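Local structure of type II restriction enzyme SfiI (2EZV) at the interface of chains A and B and the interface of chains A and C. The protein cleaves double-stranded DNA as a tetrameric type IIF restriction endonuclease that recognises the interrupted sequence 5'-GGCCN(5)GGCC-3'. Residues are numbered along the deposited sequence; one frame, centred on the assembly and turned at random. Chains: chain A/B/C, Type II restriction enzyme SfiI.

Contact 1 and contact 2 lie about 27 Å apart, measured between the centres of their C-alpha atoms. They share no residues, but chain A takes part in both. It offers loop residues and strand 80-86 to chain B, and its first residue and a loop residue to chain C. Contact 1 is mainly polar, with a salt bridge and a tyrosine that inserts into chain A. Contact 2 is mainly packing around a methionine, with a water link beside it. Each interface is two-fold symmetric, so each patch has a twin. Together they join one subunit to two different neighbours, as fits the SfiI tetramer.

Contact 1: the interface of chains A and B. Residues chain A 73-74, 81-82; chain B 59-60, 63.
B:Tyr60 reaches from helix 49-62 into chain A, with A:Arg73 over one face of its ring and A:Arg82 beside its CE2 edge. Its phenol OH donates a hydrogen bond to the backbone O of A:Phe74, at 2.6 Å. The donor is tilted 34° from the plane of that carbonyl, whose oxygen lies at the edge of the tyrosine ring. A:Arg73 covers the ring face with its aliphatic stem. Its CG sits over the centre, 3.4 Å from the centroid of the B:Tyr60 ring, in a CH-pi contact. Its CB leans toward the rim and meets B:Tyr60 CE1 at 3.4 Å. The two side chains run past each other in opposite directions. With CG beside its own backbone N (chi1 -67°), the B:Tyr60 ring points away from its helix to the loop of chain A. A:Lys81 crosses B:Tyr60 at about a right angle, its CD near the hydroxyl.

A:Arg82, on strand 80-86, meets B:Glu63 end-on in a salt bridge. NH1 donates to the syn lone pair of OE2 of B:Glu63, at 2.8 Å. That oxygen lies somewhat out of the guanidinium plane. NH2 donates to OE1 of B:Glu63 at 2.9 Å, fairly straight at 162° at the hydrogen. OE1 is in the guanidinium plane, but NH2 meets it on the syn side, out of the carboxylate plane. The two planes are thus twisted apart, yet two nitrogens on two oxygens should limit rotation of both groups. NH1 of A:Arg82 also comes within 3.5 Å of B:Tyr60 CE2, so the salt bridge flanks the ring.

Strand 80-86 follows A:Asp79, a calcium ligand, so this interface lies close in sequence to the metal site. A:Phe74 as a whole is poorly ordered, so details of its backbone bonds deserve some caution. Water 1 joins the chains as well, at 2.6 Å from A:Phe74 N and 2.6 Å from B:Tyr60 OH.

Contact 2: the interface of chains A and C. Residues chain A 1, 92; chain C 19, 22, 250, 252.
The N-terminal residue of chain A and the loop just before its strand 93-104 meet helix 10-41 and strand 249-253 of chain C. A:Met1 carries most of the contact and A:Leu92 adds to it. The sulfur of A:Met1 packs on the aliphatic stem of C:Arg22, with SD 3.7 Å from CG. The methyl CE reaches the same stem, 3.9 Å from C:Arg22 CB. The two side chains run antiparallel, alongside one another.

SD of A:Met1 also lies 3.9 Å from CZ2 of C:Trp250. It is beyond the rim of the indole, on the same side of the ring plane as C:Arg22 CD. That CD sits 3.3 Å above the plane, offset toward the rim. The sulfur thus lies above ring level, beside the arginine stem that covers the indole face. A bend at the last torsion of A:Met1 (chi3 121°) turns the methyl toward the helix.

C:Asp252 lies across A:Met1, with its OD2 3.6 Å from CG of A:Met1. The same OD2 takes a hydrogen bond from the indole NE1 of C:Trp250 at 2.7 Å. The bond is nearly straight, 173° at the hydrogen, in the indole plane but above the carboxylate plane. It should fix the tilt of the indole and the position of OD2, which faces A:Met1. Water 2 joins this carboxylate to the chain A terminus, 3.0 Å from A:Met1 N and 3.1 Å from C:Asp252 OD2. The carboxylate, if ionised, would probably favour a positive amino terminus through the water.

A:Leu92 lies beside C:Arg22 at longer range, with C:Gln19 at the margin. The chain A terminus therefore rests where the long N-terminal helix of chain C passes its late strand 249-253.

Contact 1: the interface of chains A and B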
ATOM      1  N   ARG A  73      10.871   8.553   7.515  1.00 25.54           N
ATOM      2  CA  ARG A  73       9.705   9.157   8.153  1.00 26.35           C
ATOM      3  C   ARG A  73      10.028  10.470   8.842  1.00 28.17           C
ATOM      4  O   ARG A  73      11.178  10.770   9.157  1.00 28.03           O
ATOM      5  CB  ARG A  73       9.072   8.222   9.192  1.00 24.88           C
ATOM      6  CG  ARG A  73       8.358   7.001   8.638  1.00 25.46           C
ATOM      7  CD  ARG A  73       9.264   5.788   8.699  1.00 26.03           C
ATOM      8  NE  ARG A  73       9.327   5.163   7.394  1.00 26.32           N
ATOM      9  CZ  ARG A  73      10.382   4.529   6.908  1.00 23.91           C
ATOM     10  NH1 ARG A  73      11.497   4.420   7.621  1.00 19.19           N
ATOM     11  NH2 ARG A  73      10.309   4.021   5.690  1.00 24.52           N
ATOM     12  N   PHE A  74       8.971  11.227   9.097  1.00 31.18           N
ATOM     13  CA  PHE A  74       9.038  12.530   9.739  1.00 33.36           C
ATOM     14  C   PHE A  74       8.122  12.462  10.964  1.00 32.27           C
ATOM     15  O   PHE A  74       6.931  12.208  10.826  1.00 31.95           O
ATOM     16  CB  PHE A  74       8.520  13.582   8.742  1.00 35.50           C
ATOM     17  CG  PHE A  74       8.624  14.995   9.223  1.00 37.19           C
ATOM     18  CD1 PHE A  74       9.851  15.650   9.238  1.00 40.93           C
ATOM     19  CD2 PHE A  74       7.493  15.674   9.656  1.00 38.97           C
ATOM     20  CE1 PHE A  74       9.956  16.974   9.681  1.00 41.87           C
ATOM     21  CE2 PHE A  74       7.577  16.995  10.102  1.00 42.54           C
ATOM     22  CZ  PHE A  74       8.817  17.651  10.114  1.00 42.96           C
ATOM     23  N   LYS A  81       1.973  13.640   7.514  1.00 18.61           N
ATOM     24  CA  LYS A  81       3.273  13.823   6.883  1.00 18.11           C
ATOM     25  C   LYS A  81       3.784  12.583   6.181  1.00 16.55           C
ATOM     26  O   LYS A  81       3.718  11.482   6.712  1.00 17.96           O
ATOM     27  CB  LYS A  81       4.331  14.273   7.906  1.00 21.58           C
ATOM     28  CG  LYS A  81       3.881  14.347   9.367  1.00 24.58           C
ATOM     29  CD  LYS A  81       3.520  12.993   9.936  1.00 28.04           C
ATOM     30  CE  LYS A  81       2.948  13.107  11.355  1.00 30.14           C
ATOM     31  NZ  LYS A  81       3.963  13.589  12.331  1.00 29.16           N
ATOM     32  N   ARG A  82       4.304  12.781   4.978  1.00 15.49           N
ATOM     33  CA  ARG A  82       4.863  11.698   4.188  1.00 13.16           C
ATOM     34  C   ARG A  82       6.045  12.242   3.384  1.00 13.08           C
ATOM     35  O   ARG A  82       5.955  13.322   2.798  1.00 13.31           O
ATOM     36  CB  ARG A  82       3.816  11.126   3.215  1.00 12.04           C
ATOM     37  CG  ARG A  82       2.685  10.326   3.843  1.00 10.56           C
ATOM     38  CD  ARG A  82       3.198   9.130   4.637  1.00  9.58           C
ATOM     39  NE  ARG A  82       2.100   8.377   5.237  1.00  8.45           N
ATOM     40  CZ  ARG A  82       2.254   7.462   6.189  1.00  9.95           C
ATOM     41  NH1 ARG A  82       3.461   7.179   6.654  1.00 11.88           N
ATOM     42  NH2 ARG A  82       1.197   6.835   6.687  1.00  9.96           N
TER
ATOM     43  N   GLN B  59       2.516   4.390  14.939  1.00 17.63           N
ATOM     44  CA  GLN B  59       1.885   4.336  13.637  1.00 17.30           C
ATOM     45  C   GLN B  59       2.822   3.823  12.545  1.00 16.78           C
ATOM     46  O   GLN B  59       2.457   2.924  11.792  1.00 15.82           O
ATOM     47  CB  GLN B  59       1.349   5.709  13.228  1.00 15.54           C
ATOM     48  CG  GLN B  59       0.897   5.730  11.773  1.00 18.39           C
ATOM     49  CD  GLN B  59       0.307   7.052  11.332  1.00 18.94           C
ATOM     50  OE1 GLN B  59       0.196   7.317  10.139  1.00 21.20           O
ATOM     51  NE2 GLN B  59      -0.086   7.881  12.287  1.00 18.55           N
ATOM     52  N   TYR B  60       4.016   4.403  12.455  1.00 16.03           N
ATOM     53  CA  TYR B  60       4.981   4.004  11.430  1.00 17.92           C
ATOM     54  C   TYR B  60       5.389   2.554  11.594  1.00 18.50           C
ATOM     55  O   TYR B  60       5.606   1.845  10.612  1.00 18.27           O
ATOM     56  CB  TYR B  60       6.225   4.892  11.479  1.00 17.42           C
ATOM     57  CG  TYR B  60       5.971   6.329  11.086  1.00 19.07           C
ATOM     58  CD1 TYR B  60       6.704   7.368  11.661  1.00 19.85           C
ATOM     59  CD2 TYR B  60       5.012   6.654  10.127  1.00 18.95           C
ATOM     60  CE1 TYR B  60       6.492   8.694  11.292  1.00 18.92           C
ATOM     61  CE2 TYR B  60       4.794   7.975   9.748  1.00 18.08           C
ATOM     62  CZ  TYR B  60       5.537   8.989  10.334  1.00 20.87           C
ATOM     63  OH  TYR B  60       5.329  10.299   9.962  1.00 23.13           O
ATOM     64  N   GLU B  63       1.583   0.421  10.793  1.00 17.37           N
ATOM     65  CA  GLU B  63       0.882   0.534   9.513  1.00 16.19           C
ATOM     66  C   GLU B  63       1.505  -0.331   8.435  1.00 16.75           C
ATOM     67  O   GLU B  63       0.860  -0.683   7.433  1.00 13.58           O
ATOM     68  CB  GLU B  63       0.831   1.996   9.040  1.00 15.49           C
ATOM     69  CG  GLU B  63       2.182   2.647   8.740  1.00 16.49           C
ATOM     70  CD  GLU B  63       2.051   4.133   8.388  1.00 16.93           C
ATOM     71  OE1 GLU B  63       0.974   4.726   8.637  1.00 17.78           O
ATOM     72  OE2 GLU B  63       3.026   4.717   7.876  1.00 15.18           O
TER
HETATM   73  O   HOH W   1       6.810  10.660   7.814  1.00 20.01           O

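Contact 2: the interface of chains A and C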
ATOM      1  N   MET A   1      16.311  18.727 -16.099  1.00 22.89           N
ATOM      2  CA  MET A   1      15.609  18.397 -14.831  1.00 21.86           C
ATOM      3  C   MET A   1      16.511  18.580 -13.626  1.00 22.78           C
ATOM      4  O   MET A   1      17.740  18.655 -13.753  1.00 22.96           O
ATOM      5  CB  MET A   1      15.091  16.962 -14.854  1.00 23.76           C
ATOM      6  CG  MET A   1      13.995  16.720 -15.879  1.00 27.89           C
ATOM      7  SD  MET A   1      13.393  15.024 -15.819  1.00 30.52           S
ATOM      8  CE  MET A   1      11.624  15.295 -15.451  1.00 30.95           C
ATOM      9  N   LEU A  92      12.046  14.659 -10.888  1.00 14.80           N
ATOM     10  CA  LEU A  92      11.382  13.840  -9.878  1.00 13.60           C
ATOM     11  C   LEU A  92      11.865  14.465  -8.579  1.00 14.54           C
ATOM     12  O   LEU A  92      12.993  14.221  -8.136  1.00 15.44           O
ATOM     13  CB  LEU A  92      11.836  12.383  -9.949  1.00 11.05           C
ATOM     14  CG  LEU A  92      11.095  11.460  -8.979  1.00 13.77           C
ATOM     15  CD1 LEU A  92       9.626  11.325  -9.392  1.00 11.85           C
ATOM     16  CD2 LEU A  92      11.755  10.104  -8.963  1.00 12.80           C
TER
ATOM     17  N   GLN C  19       7.877  13.093 -17.569  1.00 13.83           N
ATOM     18  CA  GLN C  19       7.923  12.915 -16.120  1.00 14.44           C
ATOM     19  C   GLN C  19       7.481  11.505 -15.734  1.00 12.29           C
ATOM     20  O   GLN C  19       7.885  10.980 -14.699  1.00 13.77           O
ATOM     21  CB  GLN C  19       7.098  13.990 -15.382  1.00 14.88           C
ATOM     22  CG  GLN C  19       5.582  13.856 -15.422  1.00 17.77           C
ATOM     23  CD  GLN C  19       4.890  14.925 -14.574  1.00 18.13           C
ATOM     24  OE1 GLN C  19       5.038  16.115 -14.825  1.00 20.56           O
ATOM     25  NE2 GLN C  19       4.133  14.498 -13.572  1.00 17.57           N
ATOM     26  N   ARG C  22      10.705   9.589 -16.353  1.00 14.96           N
ATOM     27  CA  ARG C  22      11.686   9.922 -15.323  1.00 14.39           C
ATOM     28  C   ARG C  22      11.433   9.168 -14.022  1.00 12.77           C
ATOM     29  O   ARG C  22      12.359   8.623 -13.425  1.00 12.80           O
ATOM     30  CB  ARG C  22      11.685  11.431 -15.042  1.00 15.11           C
ATOM     31  CG  ARG C  22      12.771  11.850 -14.069  1.00 15.37           C
ATOM     32  CD  ARG C  22      14.155  11.493 -14.621  1.00 14.66           C
ATOM     33  NE  ARG C  22      15.235  11.755 -13.672  1.00 11.32           N
ATOM     34  CZ  ARG C  22      15.479  11.019 -12.590  1.00 15.63           C
ATOM     35  NH1 ARG C  22      14.716   9.967 -12.313  1.00 14.88           N
ATOM     36  NH2 ARG C  22      16.497  11.326 -11.788  1.00 14.28           N
ATOM     37  N   TRP C 250      20.899   9.956 -16.684  1.00 20.72           N
ATOM     38  CA  TRP C 250      19.660  10.398 -17.310  1.00 21.53           C
ATOM     39  C   TRP C 250      19.991  11.237 -18.521  1.00 22.92           C
ATOM     40  O   TRP C 250      20.783  12.174 -18.438  1.00 21.74           O
ATOM     41  CB  TRP C 250      18.801  11.204 -16.323  1.00 19.40           C
ATOM     42  CG  TRP C 250      17.663  11.958 -16.971  1.00 17.33           C
ATOM     43  CD1 TRP C 250      17.645  13.280 -17.303  1.00 16.41           C
ATOM     44  CD2 TRP C 250      16.391  11.424 -17.379  1.00 17.69           C
ATOM     45  NE1 TRP C 250      16.443  13.609 -17.889  1.00 17.08           N
ATOM     46  CE2 TRP C 250      15.655  12.491 -17.950  1.00 16.71           C
ATOM     47  CE3 TRP C 250      15.802  10.149 -17.316  1.00 15.14           C
ATOM     48  CZ2 TRP C 250      14.361  12.326 -18.457  1.00 15.60           C
ATOM     49  CZ3 TRP C 250      14.516   9.983 -17.819  1.00 16.21           C
ATOM     50  CH2 TRP C 250      13.808  11.070 -18.383  1.00 18.53           C
ATOM     51  N   ASP C 252      18.764  13.760 -21.488  1.00 29.25           N
ATOM     52  CA  ASP C 252      17.763  14.793 -21.694  1.00 32.16           C
ATOM     53  C   ASP C 252      18.216  15.711 -22.822  1.00 34.31           C
ATOM     54  O   ASP C 252      19.221  15.446 -23.480  1.00 35.52           O
ATOM     55  CB  ASP C 252      17.614  15.603 -20.408  1.00 30.66           C
ATOM     56  CG  ASP C 252      16.190  16.031 -20.149  1.00 30.34           C
ATOM     57  OD1 ASP C 252      15.492  16.388 -21.123  1.00 27.74           O
ATOM     58  OD2 ASP C 252      15.781  16.019 -18.966  1.00 30.02           O
TER
HETATM   59  O   HOH W   2      14.718  18.919 -18.578  1.00 35.09           O